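Local coordinates for protein 4-hydroxy-tetrahydrodipicolinate synthase (Aquifex aeolicus, PDB 2EHH) that probably catalyses the condensation of pyruvate with aspartate beta-semialdehyde to 4-hydroxy-tetrahydrodipicolinate, a step of lysine biosynthesis, at residues I157-E162 against S180-S185; T146-A151 against K175-S180; I130-P135 against K161-N166. One frame throughout, in Å; residues are numbered along the deposited sequence.

Contact 1 (I157-E162 against S180-S185); sequences IVASKE and SFSVLS
The ring of F181 meets the backbone of V158 and A159 with one face. CA of A159 lies over that face, 3.8 Å from the ring centroid and shifted toward the rim, in a CH-pi contact. The carbonyl O of V158 sits over the same face. At the ring's edge, near its plane, is the carbonyl O of I157. F181 CG is anti to the backbone N (chi1 -167°). F181 CZ, at the far end of the ring, is 3.3 Å from A159 C. CB of S160 also touches CZ. A151 and I173, on two different helices, pack on the same ring.

Beyond F181 the segments run as neighbouring parallel strands of the TIM barrel. Helix 167-177 makes the crossover between them, which gives a beta-alpha-beta unit. Four backbone hydrogen bonds join the pair. S182 N gives to V158 O, and S160 N gives to S182 O. L184 N then gives to S160 O at 2.9 Å, and E162 N to L184 O at 2.8 Å. A water also donates to V158 O and bridges it to S180 O.

A159, K161, S182 and L184 share one face of the sheet. S160 and E162 point to the other, where S160 OG donates to E162 OE2 at 2.6 Å. CG of E162 lies 4.2 Å from CG1 of V183. E162 OE1 forms a salt bridge with R169.

Contact 2 (T146-A151 against K175-S180); sequences TMFKLA and KRLGES
L177 meets F148, M147 and A151 where two outer helices of the TIM barrel, 144-153 and 167-177, lie against each other. The contact is apolar at its centre. CD1 of L177 rests against the backbone of F148, 3.8 Å from its CA, and lies at the edge of the F148 ring. The other methyl, CD2, is 4.0 Å from CB of A151. It also lies 4.2 Å from CB of M147.

No hydrogen bond joins the two segments. G178, just after L177, has a positive phi of 76° and is the first residue to leave helical backbone angles. A side chain there would press on the carbonyl O of L177.

Polar groups border the aromatic ring. F148 CG is anti to the backbone N (chi1 176°), and the ring reaches R176. Its CE1 is 3.7 Å from the carbonyl O of R176. The charge of R176 is paired elsewhere, through NH2 in a salt bridge with D145. The R176 side chain crosses F148 at about a right angle, with the guanidinium and ring planes 36° apart. On that guanidinium, NH1 of R176 approaches CD2 of F148 at 4.1 Å.

Contact 3 (I130-P135 against K161-N166); sequences IIYNIP and KESTPN
Y132 and K161 lie side by side and point the same way. Both have CG anti to the backbone N, and the K161 chain stays extended beyond CG. Its CD sits over one face of the Y132 ring, 3.7 Å from the centroid, in a CH-pi contact. NZ lies 3.3 Å from the Y132 OH. CG2 of I134 covers the opposite ring face near the rim, held in the crowded position between backbone N and carbonyl carbon. The carbonyl O of K161 and OG of S163 lie in the ring plane at its edge, with OG 3.5 Å from CE1. S163 OG is hydrogen-bonded to the carbonyl O of G186. An alanine in place of Y132 removes the ring and OH, and the K161 chain would probably be freer to turn, with a gap opened between it and I134.

N133 and E162 point to the other face of the sheet. N133 CG is anti to the backbone N (chi1 -176°). Its ND2 donates to E162 OE1 at 3.0 Å, on the syn side of the carboxylate. The amide and carboxylate planes are 42° apart. ND2 also bonds to E141.

Further along, CD1 of I134 packs on CB of S163 at 3.6 Å. Three backbone hydrogen bonds join the segments: K161 N to I131 O (2.6 Å), N133 N to K161 O, and S163 N to N133 O.

K161 is the predicted Schiff-base lysine and Y132 the predicted proton donor/acceptor. Y106 of a neighbouring subunit packs on Y132. Y132 and K161, at the C-terminal ends of neighbouring parallel barrel strands, fit the active site expected of the DapA family.

Contacts 1 and 3 are buried in the barrel wall and share strand 157-162, with K161 and E162 in both. They place strands 129-133, 157-162 and 182-185 side by side. Contact 2 lies farther out, at the surface, between the helices that precede and follow strand 157-162. Backbone hydrogen bonds hold contacts 1 and 3, whereas contact 2 has none across it and rests on apolar side chains. Contact 3 adds Y132 beside K161, the predicted catalytic residues. The layers meet through M147 of contact 2, whose CE packs on S160 CB and E162 OE2. L150 similarly packs on I157. The backbone N of I131 in contact 3 probably hydrogen-bonds to A159 O of contact 1.

Contact 1 (I157-E162 against S180-S185)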
ATOM      1  N   ILE A 157      16.061 -18.756 -20.210  1.00 19.97           N
ATOM      2  CA  ILE A 157      15.278 -18.330 -19.049  1.00 18.88           C
ATOM      3  C   ILE A 157      14.113 -19.305 -18.912  1.00 18.30           C
ATOM      4  O   ILE A 157      13.144 -19.251 -19.671  1.00 17.40           O
ATOM      5  CB  ILE A 157      14.806 -16.877 -19.251  1.00 18.78           C
ATOM      6  CG1 ILE A 157      16.042 -15.968 -19.313  1.00 18.04           C
ATOM      7  CG2 ILE A 157      13.879 -16.457 -18.128  1.00 20.26           C
ATOM      8  CD1 ILE A 157      15.758 -14.521 -19.630  1.00 18.82           C
ATOM      9  N   VAL A 158      14.219 -20.186 -17.921  1.00 17.75           N
ATOM     10  CA  VAL A 158      13.245 -21.260 -17.720  1.00 18.18           C
ATOM     11  C   VAL A 158      12.319 -21.251 -16.513  1.00 16.49           C
ATOM     12  O   VAL A 158      11.416 -22.083 -16.428  1.00 16.20           O
ATOM     13  CB  VAL A 158      13.978 -22.606 -17.687  1.00 18.52           C
ATOM     14  CG1 VAL A 158      14.816 -22.772 -18.947  1.00 22.13           C
ATOM     15  CG2 VAL A 158      14.871 -22.668 -16.453  1.00 19.38           C
ATOM     16  N   ALA A 159      12.531 -20.343 -15.573  1.00 15.66           N
ATOM     17  CA  ALA A 159      11.674 -20.337 -14.397  1.00 14.19           C
ATOM     18  C   ALA A 159      11.704 -19.026 -13.633  1.00 14.01           C
ATOM     19  O   ALA A 159      12.483 -18.124 -13.944  1.00 13.79           O
ATOM     20  CB  ALA A 159      12.078 -21.468 -13.476  1.00 13.51           C
ATOM     21  N   SER A 160      10.834 -18.931 -12.637  1.00 13.88           N
ATOM     22  CA  SER A 160      10.774 -17.751 -11.788  1.00 14.54           C
ATOM     23  C   SER A 160      10.421 -18.135 -10.361  1.00 13.96           C
ATOM     24  O   SER A 160       9.509 -18.933 -10.128  1.00 14.05           O
ATOM     25  CB  SER A 160       9.734 -16.753 -12.301  1.00 16.47           C
ATOM     26  OG  SER A 160       9.693 -15.607 -11.457  1.00 16.54           O
ATOM     27  N   LYS A 161      11.168 -17.588  -9.406  1.00 12.64           N
ATOM     28  CA  LYS A 161      10.892 -17.820  -7.999  1.00 13.57           C
ATOM     29  C   LYS A 161      10.008 -16.641  -7.634  1.00 13.69           C
ATOM     30  O   LYS A 161      10.458 -15.489  -7.642  1.00 14.00           O
ATOM     31  CB  LYS A 161      12.170 -17.776  -7.165  1.00 13.69           C
ATOM     32  CG  LYS A 161      11.915 -17.889  -5.667  1.00 15.47           C
ATOM     33  CD  LYS A 161      13.196 -17.654  -4.856  1.00 16.31           C
ATOM     34  CE  LYS A 161      12.920 -17.738  -3.357  1.00 16.94           C
ATOM     35  NZ  LYS A 161      14.080 -17.277  -2.535  1.00 17.79           N
ATOM     36  N   GLU A 162       8.751 -16.924  -7.319  1.00 13.27           N
ATOM     37  CA  GLU A 162       7.801 -15.872  -6.999  1.00 13.88           C
ATOM     38  C   GLU A 162       7.484 -15.707  -5.517  1.00 13.73           C
ATOM     39  O   GLU A 162       6.781 -16.525  -4.923  1.00 13.03           O
ATOM     40  CB  GLU A 162       6.498 -16.107  -7.769  1.00 13.42           C
ATOM     41  CG  GLU A 162       6.609 -15.939  -9.278  1.00 12.48           C
ATOM     42  CD  GLU A 162       6.879 -14.497  -9.689  1.00 16.88           C
ATOM     43  OE1 GLU A 162       6.426 -13.575  -8.972  1.00 15.37           O
ATOM     44  OE2 GLU A 162       7.524 -14.285 -10.739  1.00 15.62           O
ATOM     45  N   SER A 180       6.558 -24.994 -20.754  1.00 29.41           N
ATOM     46  CA  SER A 180       8.007 -25.166 -20.702  1.00 29.23           C
ATOM     47  C   SER A 180       8.618 -24.288 -19.611  1.00 27.88           C
ATOM     48  O   SER A 180       9.794 -24.430 -19.279  1.00 28.97           O
ATOM     49  CB  SER A 180       8.635 -24.832 -22.057  1.00 30.27           C
ATOM     50  OG  SER A 180       8.395 -23.484 -22.430  1.00 32.16           O
ATOM     51  N   PHE A 181       7.810 -23.391 -19.054  1.00 24.17           N
ATOM     52  CA  PHE A 181       8.272 -22.483 -18.008  1.00 21.23           C
ATOM     53  C   PHE A 181       7.864 -23.028 -16.647  1.00 20.61           C
ATOM     54  O   PHE A 181       6.809 -23.639 -16.510  1.00 20.49           O
ATOM     55  CB  PHE A 181       7.650 -21.102 -18.211  1.00 20.93           C
ATOM     56  CG  PHE A 181       8.292 -20.023 -17.395  1.00 20.71           C
ATOM     57  CD1 PHE A 181       9.493 -19.448 -17.803  1.00 18.70           C
ATOM     58  CD2 PHE A 181       7.698 -19.576 -16.217  1.00 19.83           C
ATOM     59  CE1 PHE A 181      10.092 -18.441 -17.055  1.00 18.34           C
ATOM     60  CE2 PHE A 181       8.293 -18.565 -15.458  1.00 18.06           C
ATOM     61  CZ  PHE A 181       9.489 -17.997 -15.878  1.00 16.03           C
ATOM     62  N   SER A 182       8.691 -22.802 -15.635  1.00 18.75           N
ATOM     63  CA  SER A 182       8.371 -23.300 -14.308  1.00 19.82           C
ATOM     64  C   SER A 182       8.261 -22.213 -13.245  1.00 17.96           C
ATOM     65  O   SER A 182       9.160 -21.388 -13.087  1.00 16.34           O
ATOM     66  CB  SER A 182       9.417 -24.329 -13.881  1.00 22.49           C
ATOM     67  OG  SER A 182       9.344 -24.574 -12.488  1.00 28.41           O
ATOM     68  N   VAL A 183       7.143 -22.208 -12.529  1.00 15.63           N
ATOM     69  CA  VAL A 183       6.946 -21.250 -11.450  1.00 15.29           C
ATOM     70  C   VAL A 183       7.253 -21.937 -10.124  1.00 13.04           C
ATOM     71  O   VAL A 183       6.736 -23.017  -9.832  1.00 13.42           O
ATOM     72  CB  VAL A 183       5.500 -20.728 -11.391  1.00 14.91           C
ATOM     73  CG1 VAL A 183       5.326 -19.832 -10.163  1.00 14.34           C
ATOM     74  CG2 VAL A 183       5.171 -19.962 -12.661  1.00 15.17           C
ATOM     75  N   LEU A 184       8.105 -21.311  -9.324  1.00 13.42           N
ATOM     76  CA  LEU A 184       8.463 -21.860  -8.027  1.00 12.25           C
ATOM     77  C   LEU A 184       8.006 -20.898  -6.940  1.00 12.52           C
ATOM     78  O   LEU A 184       8.223 -19.689  -7.042  1.00 12.04           O
ATOM     79  CB  LEU A 184       9.975 -22.057  -7.939  1.00 13.51           C
ATOM     80  CG  LEU A 184      10.570 -23.083  -8.909  1.00 13.83           C
ATOM     81  CD1 LEU A 184      12.087 -23.003  -8.881  1.00 14.89           C
ATOM     82  CD2 LEU A 184      10.094 -24.475  -8.520  1.00 13.61           C
ATOM     83  N   SER A 185       7.365 -21.433  -5.907  1.00 13.95           N
ATOM     84  CA  SER A 185       6.895 -20.604  -4.800  1.00 13.93           C
ATOM     85  C   SER A 185       8.076 -20.006  -4.054  1.00 16.13           C
ATOM     86  O   SER A 185       9.052 -20.699  -3.764  1.00 14.54           O
ATOM     87  CB  SER A 185       6.069 -21.432  -3.818  1.00 13.27           C
ATOM     88  OG  SER A 185       5.767 -20.674  -2.657  1.00 15.08           O
TER
HETATM   89  O   HOH W   1      11.326 -24.803 -16.659  1.00 24.60           O

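Contact 2 (T146-A151 against K175-S180)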
ATOM      1  N   THR A 146       6.970  -8.502 -19.472  1.00 16.08           N
ATOM      2  CA  THR A 146       8.423  -8.571 -19.577  1.00 14.95           C
ATOM      3  C   THR A 146       8.906 -10.015 -19.461  1.00 14.83           C
ATOM      4  O   THR A 146       9.757 -10.450 -20.234  1.00 15.18           O
ATOM      5  CB  THR A 146       9.100  -7.706 -18.491  1.00 13.99           C
ATOM      6  OG1 THR A 146       8.715  -6.341 -18.670  1.00 14.28           O
ATOM      7  CG2 THR A 146      10.624  -7.810 -18.580  1.00 15.67           C
ATOM      8  N   MET A 147       8.356 -10.757 -18.502  1.00 15.20           N
ATOM      9  CA  MET A 147       8.735 -12.153 -18.318  1.00 15.06           C
ATOM     10  C   MET A 147       8.426 -12.943 -19.584  1.00 14.99           C
ATOM     11  O   MET A 147       9.215 -13.779 -20.014  1.00 15.10           O
ATOM     12  CB  MET A 147       7.974 -12.768 -17.144  1.00 16.63           C
ATOM     13  CG  MET A 147       8.336 -12.179 -15.788  1.00 17.74           C
ATOM     14  SD  MET A 147       7.323 -12.844 -14.458  1.00 21.46           S
ATOM     15  CE  MET A 147       7.979 -14.496 -14.333  1.00 17.00           C
ATOM     16  N   PHE A 148       7.265 -12.675 -20.169  1.00 16.48           N
ATOM     17  CA  PHE A 148       6.846 -13.355 -21.389  1.00 17.16           C
ATOM     18  C   PHE A 148       7.848 -13.105 -22.516  1.00 18.45           C
ATOM     19  O   PHE A 148       8.274 -14.034 -23.210  1.00 18.77           O
ATOM     20  CB  PHE A 148       5.469 -12.846 -21.808  1.00 20.11           C
ATOM     21  CG  PHE A 148       4.979 -13.421 -23.101  1.00 21.56           C
ATOM     22  CD1 PHE A 148       4.566 -14.746 -23.175  1.00 22.43           C
ATOM     23  CD2 PHE A 148       4.935 -12.636 -24.247  1.00 24.16           C
ATOM     24  CE1 PHE A 148       4.110 -15.284 -24.379  1.00 24.39           C
ATOM     25  CE2 PHE A 148       4.484 -13.161 -25.454  1.00 25.38           C
ATOM     26  CZ  PHE A 148       4.070 -14.489 -25.520  1.00 25.01           C
ATOM     27  N   LYS A 149       8.212 -11.841 -22.694  1.00 18.09           N
ATOM     28  CA  LYS A 149       9.159 -11.448 -23.727  1.00 18.96           C
ATOM     29  C   LYS A 149      10.507 -12.121 -23.483  1.00 17.97           C
ATOM     30  O   LYS A 149      11.160 -12.580 -24.420  1.00 18.30           O
ATOM     31  CB  LYS A 149       9.321  -9.925 -23.725  1.00 21.00           C
ATOM     32  CG  LYS A 149      10.203  -9.367 -24.839  1.00 24.27           C
ATOM     33  CD  LYS A 149      10.273  -7.845 -24.757  1.00 27.86           C
ATOM     34  CE  LYS A 149      11.228  -7.259 -25.789  1.00 30.09           C
ATOM     35  NZ  LYS A 149      10.757  -7.437 -27.188  1.00 31.60           N
ATOM     36  N   LEU A 150      10.914 -12.186 -22.220  1.00 17.09           N
ATOM     37  CA  LEU A 150      12.187 -12.804 -21.857  1.00 16.17           C
ATOM     38  C   LEU A 150      12.227 -14.309 -22.084  1.00 16.73           C
ATOM     39  O   LEU A 150      13.187 -14.835 -22.655  1.00 16.54           O
ATOM     40  CB  LEU A 150      12.508 -12.513 -20.393  1.00 14.79           C
ATOM     41  CG  LEU A 150      13.102 -11.135 -20.104  1.00 15.77           C
ATOM     42  CD1 LEU A 150      13.113 -10.868 -18.598  1.00 14.10           C
ATOM     43  CD2 LEU A 150      14.523 -11.087 -20.672  1.00 12.75           C
ATOM     44  N   ALA A 151      11.192 -15.004 -21.626  1.00 16.01           N
ATOM     45  CA  ALA A 151      11.130 -16.453 -21.770  1.00 17.67           C
ATOM     46  C   ALA A 151      10.986 -16.854 -23.236  1.00 19.21           C
ATOM     47  O   ALA A 151      11.417 -17.939 -23.639  1.00 18.99           O
ATOM     48  CB  ALA A 151       9.969 -17.013 -20.952  1.00 16.38           C
ATOM     49  N   LYS A 175      -0.546 -19.277 -17.199  1.00 19.61           N
ATOM     50  CA  LYS A 175      -1.344 -19.213 -18.416  1.00 20.79           C
ATOM     51  C   LYS A 175      -0.600 -18.654 -19.623  1.00 20.49           C
ATOM     52  O   LYS A 175      -0.646 -19.231 -20.707  1.00 20.56           O
ATOM     53  CB  LYS A 175      -2.609 -18.382 -18.172  1.00 21.27           C
ATOM     54  CG  LYS A 175      -3.511 -18.257 -19.397  1.00 24.92           C
ATOM     55  CD  LYS A 175      -4.767 -17.464 -19.083  1.00 27.19           C
ATOM     56  CE  LYS A 175      -5.649 -17.321 -20.313  1.00 28.67           C
ATOM     57  NZ  LYS A 175      -6.067 -18.642 -20.851  1.00 29.91           N
ATOM     58  N   ARG A 176       0.093 -17.537 -19.438  1.00 19.13           N
ATOM     59  CA  ARG A 176       0.805 -16.910 -20.544  1.00 18.81           C
ATOM     60  C   ARG A 176       2.150 -17.505 -20.955  1.00 19.10           C
ATOM     61  O   ARG A 176       2.415 -17.632 -22.150  1.00 16.39           O
ATOM     62  CB  ARG A 176       0.986 -15.415 -20.265  1.00 18.59           C
ATOM     63  CG  ARG A 176      -0.316 -14.644 -20.166  1.00 20.74           C
ATOM     64  CD  ARG A 176      -0.041 -13.174 -19.952  1.00 21.26           C
ATOM     65  NE  ARG A 176       0.703 -12.614 -21.075  1.00 20.45           N
ATOM     66  CZ  ARG A 176       1.218 -11.390 -21.091  1.00 22.30           C
ATOM     67  NH1 ARG A 176       1.881 -10.968 -22.160  1.00 21.01           N
ATOM     68  NH2 ARG A 176       1.069 -10.593 -20.036  1.00 18.51           N
ATOM     69  N   LEU A 177       3.000 -17.869 -19.998  1.00 19.60           N
ATOM     70  CA  LEU A 177       4.318 -18.409 -20.354  1.00 20.55           C
ATOM     71  C   LEU A 177       4.306 -19.865 -20.786  1.00 22.78           C
ATOM     72  O   LEU A 177       5.260 -20.352 -21.387  1.00 20.86           O
ATOM     73  CB  LEU A 177       5.327 -18.208 -19.216  1.00 19.10           C
ATOM     74  CG  LEU A 177       5.999 -16.827 -19.244  1.00 19.80           C
ATOM     75  CD1 LEU A 177       4.938 -15.742 -19.060  1.00 16.47           C
ATOM     76  CD2 LEU A 177       7.067 -16.733 -18.160  1.00 19.67           C
ATOM     77  N   GLY A 178       3.229 -20.569 -20.482  1.00 24.24           N
ATOM     78  CA  GLY A 178       3.154 -21.949 -20.907  1.00 28.35           C
ATOM     79  C   GLY A 178       3.965 -22.988 -20.162  1.00 29.84           C
ATOM     80  O   GLY A 178       4.827 -22.684 -19.339  1.00 30.82           O
ATOM     81  N   GLU A 179       3.687 -24.238 -20.514  1.00 30.82           N
ATOM     82  CA  GLU A 179       4.287 -25.430 -19.909  1.00 31.79           C
ATOM     83  C   GLU A 179       5.801 -25.603 -19.846  1.00 30.52           C
ATOM     84  O   GLU A 179       6.287 -26.304 -18.959  1.00 32.03           O
ATOM     85  CB  GLU A 179       3.670 -26.665 -20.566  1.00 34.59           C
ATOM     86  CG  GLU A 179       2.139 -26.609 -20.518  1.00 38.37           C
ATOM     87  CD  GLU A 179       1.448 -27.745 -21.263  1.00 41.54           C
ATOM     88  OE1 GLU A 179       2.101 -28.412 -22.094  1.00 43.25           O
ATOM     89  OE2 GLU A 179       0.237 -27.960 -21.031  1.00 42.81           O
ATOM     90  N   SER A 180       6.558 -24.994 -20.754  1.00 29.41           N
ATOM     91  CA  SER A 180       8.007 -25.166 -20.702  1.00 29.23           C
ATOM     92  C   SER A 180       8.618 -24.288 -19.611  1.00 27.88           C
ATOM     93  O   SER A 180       9.794 -24.430 -19.279  1.00 28.97           O
ATOM     94  CB  SER A 180       8.635 -24.832 -22.057  1.00 30.27           C
ATOM     95  OG  SER A 180       8.395 -23.484 -22.430  1.00 32.16           O
TER

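Contact 3 (I130-P135 against K161-N166)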
ATOM      1  N   ILE A 130      16.889 -18.717 -13.399  1.00 15.54           N
ATOM      2  CA  ILE A 130      15.623 -18.588 -12.686  1.00 15.61           C
ATOM      3  C   ILE A 130      15.481 -17.136 -12.247  1.00 15.11           C
ATOM      4  O   ILE A 130      16.324 -16.620 -11.514  1.00 13.00           O
ATOM      5  CB  ILE A 130      15.579 -19.459 -11.406  1.00 16.17           C
ATOM      6  CG1 ILE A 130      15.916 -20.912 -11.740  1.00 17.76           C
ATOM      7  CG2 ILE A 130      14.185 -19.373 -10.765  1.00 17.89           C
ATOM      8  CD1 ILE A 130      15.975 -21.826 -10.523  1.00 19.84           C
ATOM      9  N   ILE A 131      14.426 -16.477 -12.707  1.00 13.75           N
ATOM     10  CA  ILE A 131      14.177 -15.096 -12.318  1.00 14.63           C
ATOM     11  C   ILE A 131      13.695 -15.110 -10.867  1.00 15.16           C
ATOM     12  O   ILE A 131      12.955 -16.010 -10.462  1.00 15.36           O
ATOM     13  CB  ILE A 131      13.083 -14.463 -13.206  1.00 14.98           C
ATOM     14  CG1 ILE A 131      13.616 -14.280 -14.628  1.00 14.25           C
ATOM     15  CG2 ILE A 131      12.640 -13.121 -12.619  1.00 15.48           C
ATOM     16  CD1 ILE A 131      12.541 -13.896 -15.638  1.00 18.06           C
ATOM     17  N   TYR A 132      14.117 -14.127 -10.078  1.00 14.56           N
ATOM     18  CA  TYR A 132      13.686 -14.066  -8.687  1.00 13.43           C
ATOM     19  C   TYR A 132      12.951 -12.753  -8.452  1.00 12.63           C
ATOM     20  O   TYR A 132      13.561 -11.684  -8.405  1.00 11.87           O
ATOM     21  CB  TYR A 132      14.893 -14.193  -7.745  1.00 15.45           C
ATOM     22  CG  TYR A 132      14.550 -14.117  -6.270  1.00 19.43           C
ATOM     23  CD1 TYR A 132      13.253 -14.366  -5.817  1.00 19.01           C
ATOM     24  CD2 TYR A 132      15.533 -13.828  -5.319  1.00 22.57           C
ATOM     25  CE1 TYR A 132      12.944 -14.330  -4.461  1.00 24.54           C
ATOM     26  CE2 TYR A 132      15.230 -13.794  -3.958  1.00 24.69           C
ATOM     27  CZ  TYR A 132      13.935 -14.048  -3.540  1.00 24.96           C
ATOM     28  OH  TYR A 132      13.628 -14.044  -2.196  1.00 32.02           O
ATOM     29  N   ASN A 133      11.631 -12.851  -8.318  1.00 12.39           N
ATOM     30  CA  ASN A 133      10.780 -11.685  -8.105  1.00 11.39           C
ATOM     31  C   ASN A 133      10.338 -11.600  -6.652  1.00 10.87           C
ATOM     32  O   ASN A 133       9.686 -12.511  -6.138  1.00 10.07           O
ATOM     33  CB  ASN A 133       9.546 -11.772  -9.015  1.00 11.28           C
ATOM     34  CG  ASN A 133       8.652 -10.544  -8.921  1.00 12.62           C
ATOM     35  OD1 ASN A 133       9.077  -9.426  -9.227  1.00 13.49           O
ATOM     36  ND2 ASN A 133       7.404 -10.748  -8.508  1.00 10.07           N
ATOM     37  N   ILE A 134      10.704 -10.508  -5.988  1.00 12.24           N
ATOM     38  CA  ILE A 134      10.325 -10.293  -4.597  1.00 11.65           C
ATOM     39  C   ILE A 134      10.215  -8.790  -4.350  1.00 12.04           C
ATOM     40  O   ILE A 134      11.086  -8.164  -3.742  1.00 12.69           O
ATOM     41  CB  ILE A 134      11.335 -10.947  -3.614  1.00 13.89           C
ATOM     42  CG1 ILE A 134      10.890 -10.683  -2.172  1.00 13.37           C
ATOM     43  CG2 ILE A 134      12.756 -10.443  -3.883  1.00 13.77           C
ATOM     44  CD1 ILE A 134      11.446 -11.676  -1.159  1.00 14.80           C
ATOM     45  N   PRO A 135       9.123  -8.191  -4.841  1.00 11.05           N
ATOM     46  CA  PRO A 135       8.843  -6.761  -4.713  1.00 11.08           C
ATOM     47  C   PRO A 135       8.992  -6.207  -3.293  1.00 10.41           C
ATOM     48  O   PRO A 135       9.418  -5.065  -3.119  1.00  9.78           O
ATOM     49  CB  PRO A 135       7.409  -6.644  -5.234  1.00 12.32           C
ATOM     50  CG  PRO A 135       7.346  -7.726  -6.265  1.00 13.28           C
ATOM     51  CD  PRO A 135       8.044  -8.875  -5.580  1.00 11.02           C
ATOM     52  N   LYS A 161      11.168 -17.588  -9.406  1.00 12.64           N
ATOM     53  CA  LYS A 161      10.892 -17.820  -7.999  1.00 13.57           C
ATOM     54  C   LYS A 161      10.008 -16.641  -7.634  1.00 13.69           C
ATOM     55  O   LYS A 161      10.458 -15.489  -7.642  1.00 14.00           O
ATOM     56  CB  LYS A 161      12.170 -17.776  -7.165  1.00 13.69           C
ATOM     57  CG  LYS A 161      11.915 -17.889  -5.667  1.00 15.47           C
ATOM     58  CD  LYS A 161      13.196 -17.654  -4.856  1.00 16.31           C
ATOM     59  CE  LYS A 161      12.920 -17.738  -3.357  1.00 16.94           C
ATOM     60  NZ  LYS A 161      14.080 -17.277  -2.535  1.00 17.79           N
ATOM     61  N   GLU A 162       8.751 -16.924  -7.319  1.00 13.27           N
ATOM     62  CA  GLU A 162       7.801 -15.872  -6.999  1.00 13.88           C
ATOM     63  C   GLU A 162       7.484 -15.707  -5.517  1.00 13.73           C
ATOM     64  O   GLU A 162       6.781 -16.525  -4.923  1.00 13.03           O
ATOM     65  CB  GLU A 162       6.498 -16.107  -7.769  1.00 13.42           C
ATOM     66  CG  GLU A 162       6.609 -15.939  -9.278  1.00 12.48           C
ATOM     67  CD  GLU A 162       6.879 -14.497  -9.689  1.00 16.88           C
ATOM     68  OE1 GLU A 162       6.426 -13.575  -8.972  1.00 15.37           O
ATOM     69  OE2 GLU A 162       7.524 -14.285 -10.739  1.00 15.62           O
ATOM     70  N   SER A 163       8.029 -14.651  -4.922  1.00 13.36           N
ATOM     71  CA  SER A 163       7.763 -14.332  -3.526  1.00 14.88           C
ATOM     72  C   SER A 163       6.765 -13.187  -3.621  1.00 15.95           C
ATOM     73  O   SER A 163       7.132 -12.017  -3.492  1.00 16.29           O
ATOM     74  CB  SER A 163       9.028 -13.856  -2.808  1.00 16.09           C
ATOM     75  OG  SER A 163       9.989 -14.891  -2.735  1.00 20.47           O
ATOM     76  N   THR A 164       5.513 -13.545  -3.884  1.00 16.47           N
ATOM     77  CA  THR A 164       4.415 -12.593  -4.036  1.00 16.38           C
ATOM     78  C   THR A 164       3.139 -13.195  -3.460  1.00 15.45           C
ATOM     79  O   THR A 164       2.900 -14.390  -3.594  1.00 13.95           O
ATOM     80  CB  THR A 164       4.143 -12.282  -5.533  1.00 18.25           C
ATOM     81  OG1 THR A 164       2.906 -11.567  -5.663  1.00 18.24           O
ATOM     82  CG2 THR A 164       4.031 -13.576  -6.334  1.00 19.10           C
ATOM     83  N   PRO A 165       2.306 -12.376  -2.804  1.00 16.21           N
ATOM     84  CA  PRO A 165       1.059 -12.893  -2.232  1.00 17.15           C
ATOM     85  C   PRO A 165      -0.084 -12.850  -3.252  1.00 15.93           C
ATOM     86  O   PRO A 165      -1.214 -13.220  -2.946  1.00 17.28           O
ATOM     87  CB  PRO A 165       0.811 -11.951  -1.062  1.00 17.82           C
ATOM     88  CG  PRO A 165       1.257 -10.638  -1.632  1.00 18.46           C
ATOM     89  CD  PRO A 165       2.571 -11.007  -2.321  1.00 18.36           C
ATOM     90  N   ASN A 166       0.222 -12.408  -4.466  1.00 15.34           N
ATOM     91  CA  ASN A 166      -0.784 -12.288  -5.516  1.00 14.43           C
ATOM     92  C   ASN A 166      -0.951 -13.561  -6.353  1.00 13.40           C
ATOM     93  O   ASN A 166      -0.220 -13.774  -7.320  1.00 12.46           O
ATOM     94  CB  ASN A 166      -0.421 -11.110  -6.426  1.00 15.85           C
ATOM     95  CG  ASN A 166      -1.479 -10.838  -7.480  1.00 18.48           C
ATOM     96  OD1 ASN A 166      -2.488 -11.532  -7.553  1.00 19.00           O
ATOM     97  ND2 ASN A 166      -1.247  -9.823  -8.303  1.00 19.72           N
TER